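Local coordinates for protein beta-agarase AgaA (Microbulbifer thermotolerans, PDB 3WZ1) that cleaves agarose internally at its beta-1,4-galactosidic linkages through its family 16 glycoside hydrolase domain, yielding mainly neoagarotetraose, at residues Tyr103-Arg107 with Asp118-Leu122; Asp131-Ala135 with Arg149-Ser153; Trp193-Leu199 with Thr226-Met232. All blocks are in the same frame, centred on the assembly; numbering follows the deposited sequence.

Interaction 1 of 3, residues Tyr103-Arg107 with Asp118-Leu122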
ATOM      1  N   TYR A 103     -12.471  -5.850   3.649  1.00  8.34           N
ATOM      2  CA  TYR A 103     -11.428  -6.477   2.824  1.00  8.83           C
ATOM      3  C   TYR A 103     -10.900  -5.425   1.865  1.00  8.68           C
ATOM      4  O   TYR A 103     -11.682  -4.790   1.176  1.00  8.41           O
ATOM      5  CB  TYR A 103     -11.977  -7.680   2.034  1.00  9.20           C
ATOM      6  CG  TYR A 103     -10.942  -8.352   1.170  1.00  9.45           C
ATOM      7  CD1 TYR A 103      -9.947  -9.150   1.736  1.00  9.59           C
ATOM      8  CD2 TYR A 103     -10.924  -8.165  -0.214  1.00  9.74           C
ATOM      9  CE1 TYR A 103      -8.982  -9.759   0.960  1.00  9.68           C
ATOM     10  CE2 TYR A 103      -9.945  -8.759  -0.990  1.00  9.70           C
ATOM     11  CZ  TYR A 103      -8.973  -9.547  -0.398  1.00  9.86           C
ATOM     12  OH  TYR A 103      -8.001 -10.153  -1.169  1.00 10.69           O
ATOM     13  N   MET A 104      -9.580  -5.257   1.824  1.00  8.67           N
ATOM     14  CA  MET A 104      -8.931  -4.166   1.080  1.00  9.30           C
ATOM     15  C   MET A 104      -7.858  -4.772   0.186  1.00  8.85           C
ATOM     16  O   MET A 104      -6.960  -5.434   0.697  1.00  8.53           O
ATOM     17  CB  MET A 104      -8.277  -3.197   2.072  1.00 10.34           C
ATOM     18  CG  MET A 104      -9.177  -2.835   3.235  1.00 11.78           C
ATOM     19  SD  MET A 104      -8.434  -1.681   4.441  1.00 14.46           S
ATOM     20  CE  MET A 104      -7.115  -2.671   5.103  1.00 14.76           C
ATOM     21  N   GLU A 105      -7.941  -4.541  -1.124  1.00  8.80           N
ATOM     22  CA  GLU A 105      -7.085  -5.253  -2.076  1.00  9.30           C
ATOM     23  C   GLU A 105      -6.641  -4.368  -3.216  1.00  8.82           C
ATOM     24  O   GLU A 105      -7.430  -3.571  -3.732  1.00  8.63           O
ATOM     25  CB  GLU A 105      -7.847  -6.456  -2.620  1.00 10.61           C
ATOM     26  CG  GLU A 105      -7.018  -7.408  -3.473  1.00 11.88           C
ATOM     27  CD  GLU A 105      -7.918  -8.338  -4.240  1.00 13.72           C
ATOM     28  OE1 GLU A 105      -8.449  -7.900  -5.291  1.00 17.38           O
ATOM     29  OE2 GLU A 105      -8.032  -9.467  -3.805  1.00 16.01           O
ATOM     30  N   ALA A 106      -5.384  -4.523  -3.634  1.00  8.56           N
ATOM     31  CA  ALA A 106      -4.896  -3.870  -4.844  1.00  8.43           C
ATOM     32  C   ALA A 106      -4.345  -4.901  -5.801  1.00  8.45           C
ATOM     33  O   ALA A 106      -3.777  -5.897  -5.375  1.00  8.86           O
ATOM     34  CB  ALA A 106      -3.800  -2.878  -4.534  1.00  8.48           C
ATOM     35  N   ARG A 107      -4.502  -4.630  -7.096  1.00  8.25           N
ATOM     36  CA  ARG A 107      -3.789  -5.376  -8.122  1.00  8.14           C
ATOM     37  C   ARG A 107      -2.782  -4.417  -8.729  1.00  7.97           C
ATOM     38  O   ARG A 107      -3.147  -3.346  -9.227  1.00  7.68           O
ATOM     39  CB  ARG A 107      -4.744  -5.917  -9.190  1.00  8.24           C
ATOM     40  CG  ARG A 107      -4.033  -6.656 -10.328  1.00  8.82           C
ATOM     41  CD  ARG A 107      -4.993  -7.303 -11.306  1.00  9.44           C
ATOM     42  NE  ARG A 107      -4.251  -8.226 -12.170  1.00  9.96           N
ATOM     43  CZ  ARG A 107      -3.935  -8.009 -13.449  1.00 10.36           C
ATOM     44  NH1 ARG A 107      -4.296  -6.909 -14.090  1.00 10.96           N
ATOM     45  NH2 ARG A 107      -3.252  -8.929 -14.105  1.00 11.29           N
ATOM     46  N   ASP A 118       3.878   1.047  -2.423  1.00  7.68           N
ATOM     47  CA  ASP A 118       2.979   0.893  -1.270  1.00  7.58           C
ATOM     48  C   ASP A 118       1.491   0.992  -1.599  1.00  7.51           C
ATOM     49  O   ASP A 118       1.066   1.827  -2.406  1.00  7.51           O
ATOM     50  CB  ASP A 118       3.270   1.946  -0.195  1.00  7.76           C
ATOM     51  CG  ASP A 118       4.714   1.952   0.264  1.00  7.97           C
ATOM     52  OD1 ASP A 118       5.273   0.848   0.465  1.00  8.23           O
ATOM     53  OD2 ASP A 118       5.284   3.073   0.477  1.00  8.95           O
ATOM     54  N   PHE A 119       0.711   0.158  -0.909  1.00  7.52           N
ATOM     55  CA  PHE A 119      -0.754   0.266  -0.813  1.00  7.67           C
ATOM     56  C   PHE A 119      -1.025   0.018   0.648  1.00  7.65           C
ATOM     57  O   PHE A 119      -0.786  -1.085   1.160  1.00  7.43           O
ATOM     58  CB  PHE A 119      -1.454  -0.755  -1.701  1.00  7.77           C
ATOM     59  CG  PHE A 119      -2.949  -0.853  -1.487  1.00  7.98           C
ATOM     60  CD1 PHE A 119      -3.779   0.256  -1.605  1.00  8.51           C
ATOM     61  CD2 PHE A 119      -3.518  -2.095  -1.197  1.00  8.32           C
ATOM     62  CE1 PHE A 119      -5.172   0.117  -1.444  1.00  8.50           C
ATOM     63  CE2 PHE A 119      -4.892  -2.226  -1.027  1.00  8.55           C
ATOM     64  CZ  PHE A 119      -5.710  -1.133  -1.167  1.00  8.60           C
ATOM     65  N   TRP A 120      -1.437   1.072   1.351  1.00  7.63           N
ATOM     66  CA  TRP A 120      -1.433   1.011   2.805  1.00  7.54           C
ATOM     67  C   TRP A 120      -2.482   1.950   3.400  1.00  7.89           C
ATOM     68  O   TRP A 120      -3.157   2.677   2.681  1.00  7.71           O
ATOM     69  CB  TRP A 120      -0.037   1.311   3.344  1.00  7.76           C
ATOM     70  CG  TRP A 120       0.473   2.682   3.070  1.00  7.71           C
ATOM     71  CD1 TRP A 120       0.748   3.237   1.854  1.00  7.57           C
ATOM     72  CD2 TRP A 120       0.835   3.667   4.047  1.00  7.71           C
ATOM     73  NE1 TRP A 120       1.260   4.493   2.012  1.00  7.87           N
ATOM     74  CE2 TRP A 120       1.308   4.793   3.349  1.00  7.72           C
ATOM     75  CE3 TRP A 120       0.800   3.699   5.432  1.00  7.97           C
ATOM     76  CZ2 TRP A 120       1.752   5.949   3.998  1.00  7.93           C
ATOM     77  CZ3 TRP A 120       1.219   4.851   6.080  1.00  8.05           C
ATOM     78  CH2 TRP A 120       1.695   5.960   5.361  1.00  7.82           C
ATOM     79  N   PHE A 121      -2.595   1.874   4.728  1.00  8.15           N
ATOM     80  CA  PHE A 121      -3.679   2.481   5.481  1.00  8.64           C
ATOM     81  C   PHE A 121      -3.163   3.133   6.729  1.00  8.36           C
ATOM     82  O   PHE A 121      -2.325   2.577   7.405  1.00  8.59           O
ATOM     83  CB  PHE A 121      -4.724   1.393   5.816  1.00  8.81           C
ATOM     84  CG  PHE A 121      -5.354   0.855   4.581  1.00  9.50           C
ATOM     85  CD1 PHE A 121      -6.500   1.458   4.062  1.00  9.75           C
ATOM     86  CD2 PHE A 121      -4.709  -0.116   3.842  1.00 10.04           C
ATOM     87  CE1 PHE A 121      -7.016   1.052   2.834  1.00  9.81           C
ATOM     88  CE2 PHE A 121      -5.212  -0.509   2.615  1.00 10.12           C
ATOM     89  CZ  PHE A 121      -6.358   0.074   2.124  1.00 10.21           C
ATOM     90  N   LEU A 122      -3.653   4.329   7.006  1.00  8.59           N
ATOM     91  CA  LEU A 122      -3.195   5.090   8.172  1.00  8.71           C
ATOM     92  C   LEU A 122      -4.325   5.890   8.783  1.00  9.47           C
ATOM     93  O   LEU A 122      -5.107   6.507   8.072  1.00  9.46           O
ATOM     94  CB  LEU A 122      -2.060   6.047   7.758  1.00  8.94           C
ATOM     95  CG  LEU A 122      -1.311   6.782   8.865  1.00  8.91           C
ATOM     96  CD1 LEU A 122      -0.569   5.811   9.770  1.00  9.10           C
ATOM     97  CD2 LEU A 122      -0.361   7.785   8.236  1.00  9.19           C
TER
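This contact joins the two layers of the beta-jelly roll sandwich of the GH16 catalytic domain. Residues 103-107 lie in one layer and 118-122 in the other. The two strand axes pass 8.4 Å apart at 156°, too far for backbone pairing, so side chains fill the gap. In the 103-107 strand, Met104 and Ala106 alternate with Glu105. The first two point into the core. Glu105 points away and forms salt bridges with Arg188 and Arg270. In the facing strand, Phe119 and Phe121 point inward, while Trp120 lies on the other face, against the predicted nucleophile Glu129. The packing is apolar. Phe119 and Phe121 also touch Val269 and Phe271 of strand 264-276. Two kinds of ring contact stand out. One is CH-pi: Ala106 CB lies 3.8 Å from the Phe119 ring centroid, and Met104 CE lies 3.8 Å from the Phe121 ring centroid. The other is Met-aromatic: Met104 SD sits over the face of the Phe121 ring, 3.5 Å from its centroid.

Interaction 2 of 3, residues Asp131-Ala135 with Arg149-Ser153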
ATOM      1  N   ASP A 131      -0.256  -2.211   6.428  1.00 10.14           N
ATOM      2  CA  ASP A 131       0.462  -2.259   5.141  1.00 11.02           C
ATOM      3  C   ASP A 131       0.082  -3.476   4.316  1.00 12.39           C
ATOM      4  O   ASP A 131       0.466  -4.619   4.672  1.00 16.36           O
ATOM      5  CB  ASP A 131       1.949  -2.295   5.399  1.00 11.41           C
ATOM      6  CG  ASP A 131       2.379  -1.191   6.292  1.00 11.40           C
ATOM      7  OD1 ASP A 131       2.156  -0.021   5.868  1.00 11.40           O
ATOM      8  OD2 ASP A 131       2.872  -1.471   7.399  1.00 10.83           O
ATOM      9  N   VAL A 132      -0.592  -3.237   3.195  1.00 10.00           N
ATOM     10  CA  VAL A 132      -1.092  -4.319   2.344  1.00  9.56           C
ATOM     11  C   VAL A 132      -0.028  -4.657   1.298  1.00  8.99           C
ATOM     12  O   VAL A 132       0.544  -5.746   1.334  1.00  9.01           O
ATOM     13  CB  VAL A 132      -2.465  -3.974   1.718  1.00  9.64           C
ATOM     14  CG1 VAL A 132      -2.959  -5.101   0.824  1.00  9.58           C
ATOM     15  CG2 VAL A 132      -3.492  -3.682   2.809  1.00 10.09           C
ATOM     16  N   ILE A 133       0.264  -3.722   0.382  1.00  8.31           N
ATOM     17  CA  ILE A 133       1.483  -3.813  -0.444  1.00  8.39           C
ATOM     18  C   ILE A 133       2.540  -2.891   0.152  1.00  8.31           C
ATOM     19  O   ILE A 133       2.322  -1.674   0.317  1.00  8.13           O
ATOM     20  CB  ILE A 133       1.267  -3.482  -1.942  1.00  8.28           C
ATOM     21  CG1 ILE A 133       0.247  -4.421  -2.573  1.00  8.57           C
ATOM     22  CG2 ILE A 133       2.602  -3.516  -2.695  1.00  8.22           C
ATOM     23  CD1 ILE A 133      -0.044  -4.143  -4.025  1.00  8.89           C
ATOM     24  N   GLU A 134       3.675  -3.476   0.514  1.00  8.40           N
ATOM     25  CA  GLU A 134       4.898  -2.732   0.809  1.00  8.52           C
ATOM     26  C   GLU A 134       6.029  -3.622   0.341  1.00  8.69           C
ATOM     27  O   GLU A 134       6.275  -4.677   0.928  1.00  8.99           O
ATOM     28  CB  GLU A 134       5.044  -2.397   2.289  1.00  8.93           C
ATOM     29  CG  GLU A 134       6.334  -1.657   2.604  1.00  9.04           C
ATOM     30  CD  GLU A 134       6.384  -1.136   4.017  1.00  9.63           C
ATOM     31  OE1 GLU A 134       6.496  -1.941   4.977  1.00  9.94           O
ATOM     32  OE2 GLU A 134       6.257   0.101   4.193  1.00 10.78           O
ATOM     33  N   ALA A 135       6.683  -3.224  -0.736  1.00  8.48           N
ATOM     34  CA  ALA A 135       7.649  -4.100  -1.348  1.00  8.62           C
ATOM     35  C   ALA A 135       8.603  -3.308  -2.207  1.00  8.87           C
ATOM     36  O   ALA A 135       8.289  -2.178  -2.630  1.00  8.50           O
ATOM     37  CB  ALA A 135       6.931  -5.139  -2.181  1.00  8.82           C
ATOM     38  N   ARG A 149      10.251 -10.814  -2.344  1.00 10.54           N
ATOM     39  CA  ARG A 149       9.526 -10.713  -1.075  0.50 10.18           C
ATOM     40  C   ARG A 149       8.435  -9.615  -1.124  1.00 10.12           C
ATOM     41  O   ARG A 149       8.629  -8.573  -1.743  1.00  9.98           O
ATOM     42  CB  ARG A 149      10.530 -10.432   0.058  0.50 10.25           C
ATOM     43  CG  ARG A 149      11.735 -11.392   0.119  0.50 10.25           C
ATOM     44  CD  ARG A 149      11.540 -12.416   1.201  0.50  9.59           C
ATOM     45  NE  ARG A 149      12.147 -13.768   1.151  0.50  8.63           N
ATOM     46  CZ  ARG A 149      12.980 -14.348   0.265  0.50  8.17           C
ATOM     47  NH1 ARG A 149      13.518 -13.770  -0.804  0.50  6.82           N
ATOM     48  NH2 ARG A 149      13.282 -15.610   0.505  0.50  8.36           N
ATOM     49  N   LEU A 150       7.326  -9.854  -0.432  1.00  9.63           N
ATOM     50  CA  LEU A 150       6.314  -8.813  -0.116  1.00  9.29           C
ATOM     51  C   LEU A 150       6.358  -8.623   1.396  1.00  9.32           C
ATOM     52  O   LEU A 150       6.317  -9.596   2.153  1.00  9.65           O
ATOM     53  CB  LEU A 150       4.920  -9.269  -0.533  1.00  9.18           C
ATOM     54  CG  LEU A 150       4.714  -9.503  -2.029  1.00  9.12           C
ATOM     55  CD1 LEU A 150       3.374 -10.207  -2.286  1.00  9.51           C
ATOM     56  CD2 LEU A 150       4.814  -8.195  -2.826  1.00  9.51           C
ATOM     57  N   HIS A 151       6.462  -7.387   1.865  1.00  9.13           N
ATOM     58  CA  HIS A 151       6.487  -7.131   3.288  1.00  9.28           C
ATOM     59  C   HIS A 151       5.037  -7.034   3.757  1.00  9.65           C
ATOM     60  O   HIS A 151       4.304  -6.116   3.347  1.00  9.93           O
ATOM     61  CB  HIS A 151       7.238  -5.836   3.589  1.00  9.25           C
ATOM     62  CG  HIS A 151       7.457  -5.598   5.041  1.00  9.30           C
ATOM     63  ND1 HIS A 151       7.321  -4.355   5.615  1.00  9.28           N
ATOM     64  CD2 HIS A 151       7.806  -6.437   6.043  1.00  9.09           C
ATOM     65  CE1 HIS A 151       7.562  -4.438   6.907  1.00  9.60           C
ATOM     66  NE2 HIS A 151       7.890  -5.689   7.184  1.00  9.20           N
ATOM     67  N   LEU A 152       4.627  -7.976   4.599  1.00  9.39           N
ATOM     68  CA  LEU A 152       3.247  -8.036   5.112  1.00  9.51           C
ATOM     69  C   LEU A 152       3.281  -7.570   6.532  1.00  9.26           C
ATOM     70  O   LEU A 152       3.818  -8.265   7.387  1.00  9.31           O
ATOM     71  CB  LEU A 152       2.717  -9.462   5.050  1.00  9.83           C
ATOM     72  CG  LEU A 152       2.826 -10.157   3.686  1.00 10.60           C
ATOM     73  CD1 LEU A 152       2.286 -11.575   3.792  1.00 11.01           C
ATOM     74  CD2 LEU A 152       2.108  -9.389   2.600  1.00 10.83           C
ATOM     75  N   SER A 153       2.738  -6.391   6.808  1.00  9.22           N
ATOM     76  CA  SER A 153       2.971  -5.789   8.103  1.00  9.29           C
ATOM     77  C   SER A 153       1.911  -4.782   8.509  1.00  9.43           C
ATOM     78  O   SER A 153       0.928  -4.544   7.799  1.00  8.85           O
ATOM     79  CB  SER A 153       4.384  -5.175   8.162  1.00  9.81           C
ATOM     80  OG  SER A 153       4.804  -5.031   9.539  1.00 10.22           O
TER
HETATM   81  O   HOH W   1       3.306  -6.355   0.774  1.00  9.09           O
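The two segments run antiparallel, but their pairing is interrupted. Asp131 and Ser153 form a hydrogen-bonded pair, with Asp131 N donating to Ser153 O at 3.0 Å. Further along, His151 N donates to Glu134 O at 2.9 Å. Between these bonds the chain turns a corner at Val132 and Ile133. Both residues face Phe119 of the neighbouring strand, which makes a classic beta bulge. A water fills the gap the bulge leaves. It accepts from Glu134 N at 2.9 Å and lies 2.9 Å from Val132 O and 2.8 Å from His151 O. This bulged strand carries the predicted catalytic acids of the GH16 jelly roll. Glu134 is the predicted proton donor, and Asp131 lies beside the predicted nucleophile Glu129. The Glu134 side chain is extended, and its OE1 accepts from His151 ND1 at 2.6 Å. This short His-carboxylate bond holds the carboxylate at the edge of the imidazole. Gln241 binds Glu134 OE2, and Trp173 stacks on the His151 ring. Ser153 OG bonds to Gln166. Packing completes the contact: Ala135 CB meets Leu150 CD2 at 3.8 Å.

Interaction 3 of 3, residues Trp193-Leu199 with Thr226-Met232; sequences WRDPWHL and TGLSKPM. With NA (sodium ion), chain C.
A sodium ion is bound by the 226-229 part of the loop. Thr226 OG1, Gly227 O and Ser229 OG each bind the ion at 2.4 Å. A water lies 2.6 Å from the ion, and Glu128 completes the site. Two hydrogen bonds tie this loop to residues 193-199. Leu228 N donates to Pro196 O at 2.9 Å, and Trp193 NE1 donates to Leu228 O at 2.9 Å. Pro196 and Leu228 set the register, with CA atoms 4.2 Å apart. Pro196 CA also makes a CA-H...O contact of 3.1 Å to Leu228 O. Residues 193-199 form the tip of the hairpin of strands 187-195 and 198-203, with a type I turn from Asp195 to His198. Asp195 OD1 accepts from Trp197 N at 2.9 Å, an Asx turn, and Asp195 OD2 forms a salt bridge with Arg194 NE at 2.8 Å. The 226-232 loop is irregular. Gly227 has phi/psi of 68/-160, and Leu228 centres an inverse gamma turn. Trp197 (chi1 m, chi2 109°) makes a CH-pi contact: Gly227 CA lies over its six-membered ring, 3.7 Å from the centroid. A CB on Gly227 would clash with Pro196 O. Trp193 (chi1 t, chi2 20°) points toward the loop. Met232 SD lies over its six-membered ring, 4.5 Å from the centroid, and Trp193 CH2 meets Met232 CG at 3.8 Å. Leu199 CD1 packs on Leu228 CD1 at 3.8 Å; both leucines (chi1 m) also touch His154. Gly227 and Leu228 offer their carbonyls to different partners, Gly227 O to sodium and Leu228 O to the indole, so ion binding and hairpin docking fix the same turn.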
ATOM      1  N   TRP A 193      -9.145  -6.868   7.162  1.00  8.49           N
ATOM      2  CA  TRP A 193      -9.089  -6.205   8.448  1.00  8.81           C
ATOM      3  C   TRP A 193     -10.419  -6.525   9.117  1.00  8.29           C
ATOM      4  O   TRP A 193     -11.415  -5.819   8.936  1.00  8.58           O
ATOM      5  CB  TRP A 193      -8.886  -4.715   8.242  1.00  8.71           C
ATOM      6  CG  TRP A 193      -8.898  -3.836   9.455  1.00  8.94           C
ATOM      7  CD1 TRP A 193      -8.697  -4.191  10.754  1.00  9.27           C
ATOM      8  CD2 TRP A 193      -9.081  -2.420   9.445  1.00  9.14           C
ATOM      9  NE1 TRP A 193      -8.759  -3.078  11.567  1.00  9.15           N
ATOM     10  CE2 TRP A 193      -9.018  -1.975  10.785  1.00  9.43           C
ATOM     11  CE3 TRP A 193      -9.312  -1.477   8.424  1.00  9.06           C
ATOM     12  CZ2 TRP A 193      -9.146  -0.637  11.115  1.00  9.53           C
ATOM     13  CZ3 TRP A 193      -9.476  -0.162   8.761  1.00  9.17           C
ATOM     14  CH2 TRP A 193      -9.379   0.255  10.100  1.00  9.53           C
ATOM     15  N   ARG A 194     -10.436  -7.633   9.856  1.00  8.85           N
ATOM     16  CA  ARG A 194     -11.676  -8.182  10.412  1.00  9.35           C
ATOM     17  C   ARG A 194     -12.150  -7.457  11.658  1.00  9.67           C
ATOM     18  O   ARG A 194     -13.340  -7.159  11.787  1.00  9.92           O
ATOM     19  CB  ARG A 194     -11.525  -9.668  10.721  1.00  9.81           C
ATOM     20  CG  ARG A 194     -12.826 -10.356  11.118  1.00 10.28           C
ATOM     21  CD  ARG A 194     -12.529 -11.787  11.535  1.00 10.97           C
ATOM     22  NE  ARG A 194     -11.968 -11.834  12.881  1.00 10.93           N
ATOM     23  CZ  ARG A 194     -11.499 -12.922  13.468  1.00 11.83           C
ATOM     24  NH1 ARG A 194     -11.481 -14.089  12.833  1.00 12.47           N
ATOM     25  NH2 ARG A 194     -11.060 -12.836  14.710  1.00 12.84           N
ATOM     26  N   ASP A 195     -11.209  -7.191  12.559  1.00  9.74           N
ATOM     27  CA  ASP A 195     -11.482  -6.529  13.826  1.00 10.15           C
ATOM     28  C   ASP A 195     -10.145  -6.005  14.343  1.00 10.19           C
ATOM     29  O   ASP A 195      -9.119  -6.202  13.689  1.00  9.78           O
ATOM     30  CB  ASP A 195     -12.213  -7.493  14.793  1.00 10.21           C
ATOM     31  CG  ASP A 195     -11.408  -8.723  15.144  1.00 11.25           C
ATOM     32  OD1 ASP A 195     -10.288  -8.585  15.686  1.00 11.86           O
ATOM     33  OD2 ASP A 195     -11.908  -9.847  14.902  1.00 11.19           O
ATOM     34  N   PRO A 196     -10.130  -5.299  15.482  1.00 10.26           N
ATOM     35  CA  PRO A 196      -8.897  -4.647  15.890  1.00 10.33           C
ATOM     36  C   PRO A 196      -7.740  -5.591  16.208  1.00 10.42           C
ATOM     37  O   PRO A 196      -6.622  -5.126  16.357  1.00 10.60           O
ATOM     38  CB  PRO A 196      -9.316  -3.889  17.160  1.00 10.29           C
ATOM     39  CG  PRO A 196     -10.752  -3.567  16.920  1.00 10.45           C
ATOM     40  CD  PRO A 196     -11.277  -4.821  16.262  1.00 10.63           C
ATOM     41  N   TRP A 197      -8.015  -6.884  16.349  1.00 10.65           N
ATOM     42  CA  TRP A 197      -7.010  -7.861  16.721  1.00 11.21           C
ATOM     43  C   TRP A 197      -6.807  -8.959  15.681  1.00 10.79           C
ATOM     44  O   TRP A 197      -6.193  -9.994  15.987  1.00 11.15           O
ATOM     45  CB  TRP A 197      -7.383  -8.494  18.062  1.00 11.89           C
ATOM     46  CG  TRP A 197      -7.555  -7.481  19.131  1.00 12.80           C
ATOM     47  CD1 TRP A 197      -8.725  -7.090  19.711  1.00 13.50           C
ATOM     48  CD2 TRP A 197      -6.530  -6.682  19.722  1.00 13.03           C
ATOM     49  NE1 TRP A 197      -8.486  -6.124  20.651  1.00 14.23           N
ATOM     50  CE2 TRP A 197      -7.147  -5.845  20.669  1.00 13.78           C
ATOM     51  CE3 TRP A 197      -5.151  -6.602  19.556  1.00 13.43           C
ATOM     52  CZ2 TRP A 197      -6.426  -4.935  21.443  1.00 14.04           C
ATOM     53  CZ3 TRP A 197      -4.448  -5.677  20.313  1.00 13.64           C
ATOM     54  CH2 TRP A 197      -5.083  -4.876  21.253  1.00 14.29           C
ATOM     55  N   HIS A 198      -7.261  -8.759  14.440  1.00 10.20           N
ATOM     56  CA  HIS A 198      -7.203  -9.838  13.473  1.00 10.26           C
ATOM     57  C   HIS A 198      -7.093  -9.342  12.045  1.00  9.97           C
ATOM     58  O   HIS A 198      -8.015  -8.719  11.522  1.00  9.90           O
ATOM     59  CB  HIS A 198      -8.424 -10.728  13.633  1.00 10.57           C
ATOM     60  CG  HIS A 198      -8.348 -11.991  12.842  1.00 11.06           C
ATOM     61  ND1 HIS A 198      -7.847 -13.162  13.365  1.00 11.71           N
ATOM     62  CD2 HIS A 198      -8.716 -12.272  11.571  1.00 11.69           C
ATOM     63  CE1 HIS A 198      -7.901 -14.108  12.449  1.00 11.95           C
ATOM     64  NE2 HIS A 198      -8.426 -13.597  11.351  1.00 11.56           N
ATOM     65  N   LEU A 199      -5.943  -9.622  11.451  1.00  9.85           N
ATOM     66  CA  LEU A 199      -5.642  -9.357  10.040  1.00  9.90           C
ATOM     67  C   LEU A 199      -5.324 -10.640   9.294  1.00  9.98           C
ATOM     68  O   LEU A 199      -4.575 -11.499   9.797  1.00 10.42           O
ATOM     69  CB  LEU A 199      -4.405  -8.466   9.950  1.00  9.89           C
ATOM     70  CG  LEU A 199      -4.442  -7.127  10.684  1.00 10.21           C
ATOM     71  CD1 LEU A 199      -3.109  -6.446  10.508  1.00 10.51           C
ATOM     72  CD2 LEU A 199      -5.548  -6.222  10.178  1.00 10.66           C
ATOM     73  N   THR A 226      -6.960  -0.998  22.606  1.00 13.93           N
ATOM     74  CA  THR A 226      -7.983  -0.804  21.577  1.00 13.52           C
ATOM     75  C   THR A 226      -7.687  -1.511  20.253  1.00 13.13           C
ATOM     76  O   THR A 226      -8.615  -1.699  19.451  1.00 12.73           O
ATOM     77  CB  THR A 226      -8.219   0.687  21.286  1.00 13.58           C
ATOM     78  OG1 THR A 226      -7.036   1.273  20.718  1.00 13.85           O
ATOM     79  CG2 THR A 226      -8.579   1.466  22.552  1.00 14.33           C
ATOM     80  N   GLY A 227      -6.430  -1.887  20.026  1.00 12.04           N
ATOM     81  CA  GLY A 227      -6.032  -2.545  18.778  1.00 11.96           C
ATOM     82  C   GLY A 227      -6.106  -1.644  17.561  1.00 11.55           C
ATOM     83  O   GLY A 227      -6.133  -0.417  17.663  1.00 12.29           O
ATOM     84  N   LEU A 228      -6.162  -2.277  16.391  1.00 10.42           N
ATOM     85  CA  LEU A 228      -6.244  -1.551  15.116  1.00 10.85           C
ATOM     86  C   LEU A 228      -7.698  -1.230  14.858  1.00 10.81           C
ATOM     87  O   LEU A 228      -8.428  -2.006  14.251  1.00 11.02           O
ATOM     88  CB  LEU A 228      -5.656  -2.398  14.001  1.00 10.69           C
ATOM     89  CG  LEU A 228      -4.179  -2.718  14.156  1.00 10.69           C
ATOM     90  CD1 LEU A 228      -3.760  -3.784  13.164  1.00 10.81           C
ATOM     91  CD2 LEU A 228      -3.353  -1.448  14.002  1.00 11.00           C
ATOM     92  N   SER A 229      -8.127  -0.094  15.385  1.00 10.99           N
ATOM     93  CA  SER A 229      -9.559   0.235  15.494  1.00 11.26           C
ATOM     94  C   SER A 229      -9.960   1.587  14.925  1.00 11.12           C
ATOM     95  O   SER A 229     -11.141   1.815  14.686  1.00 12.37           O
ATOM     96  CB  SER A 229      -9.977   0.156  16.961  1.00 11.07           C
ATOM     97  OG  SER A 229      -9.298   1.142  17.734  1.00 11.85           O
ATOM     98  N   LYS A 230      -9.003   2.496  14.725  1.00 10.86           N
ATOM     99  CA  LYS A 230      -9.303   3.817  14.214  1.00 10.66           C
ATOM    100  C   LYS A 230      -9.618   3.748  12.727  1.00 10.75           C
ATOM    101  O   LYS A 230      -9.089   2.876  12.018  1.00 11.03           O
ATOM    102  CB  LYS A 230      -8.136   4.777  14.464  1.00 10.85           C
ATOM    103  CG  LYS A 230      -7.897   5.019  15.948  1.00 11.20           C
ATOM    104  CD  LYS A 230      -6.593   5.740  16.258  1.00 11.53           C
ATOM    105  CE  LYS A 230      -6.520   5.961  17.759  1.00 12.06           C
ATOM    106  NZ  LYS A 230      -5.276   6.597  18.265  1.00 12.29           N
ATOM    107  N   PRO A 231     -10.483   4.656  12.236  1.00 10.46           N
ATOM    108  CA  PRO A 231     -10.669   4.687  10.785  1.00 10.40           C
ATOM    109  C   PRO A 231      -9.346   4.959  10.081  1.00 10.25           C
ATOM    110  O   PRO A 231      -8.521   5.722  10.599  1.00 10.47           O
ATOM    111  CB  PRO A 231     -11.631   5.845  10.574  1.00 10.85           C
ATOM    112  CG  PRO A 231     -12.298   6.057  11.904  1.00 11.00           C
ATOM    113  CD  PRO A 231     -11.261   5.710  12.916  1.00 11.08           C
ATOM    114  N   MET A 232      -9.127   4.319   8.933  1.00  9.83           N
ATOM    115  CA  MET A 232      -7.863   4.504   8.223  1.00  9.65           C
ATOM    116  C   MET A 232      -8.096   4.896   6.777  1.00  9.72           C
ATOM    117  O   MET A 232      -8.979   4.359   6.101  1.00  9.62           O
ATOM    118  CB  MET A 232      -7.015   3.234   8.246  1.00 10.33           C
ATOM    119  CG  MET A 232      -6.614   2.789   9.639  1.00 10.29           C
ATOM    120  SD  MET A 232      -5.510   1.372   9.544  1.00 10.94           S
ATOM    121  CE  MET A 232      -5.576   0.817  11.251  1.00 10.43           C
TER
HETATM  122 NA    NA C 402      -7.075   1.620  18.378  1.00 14.44          NA
HETATM  123  O   HOH W   2      -8.511   3.622  19.244  1.00 19.80           O

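Interactions 1 and 2 are buried near the centre of the chain, whereas interaction 3 lies farther out and is partly exposed. Interactions 1 and 2 meet along neighbouring strands 116-123 and 128-135: Phe119 N lies 2.7 Å from Ile133 O, and Phe119 O 3.0 Å from Val132 N, both probable hydrogen bonds. The same strand thus presents phenylalanines to the core and pairs with the bulge beside the predicted active site. Interaction 3 touches interaction 1 through Met232, which packs on Phe121, and Trp193, which packs on Met104. It does not touch interaction 2. Chemistry follows position: apolar between the layers, hydrogen-bonded at the strand of the predicted catalytic acids, and metal-bound at the loop.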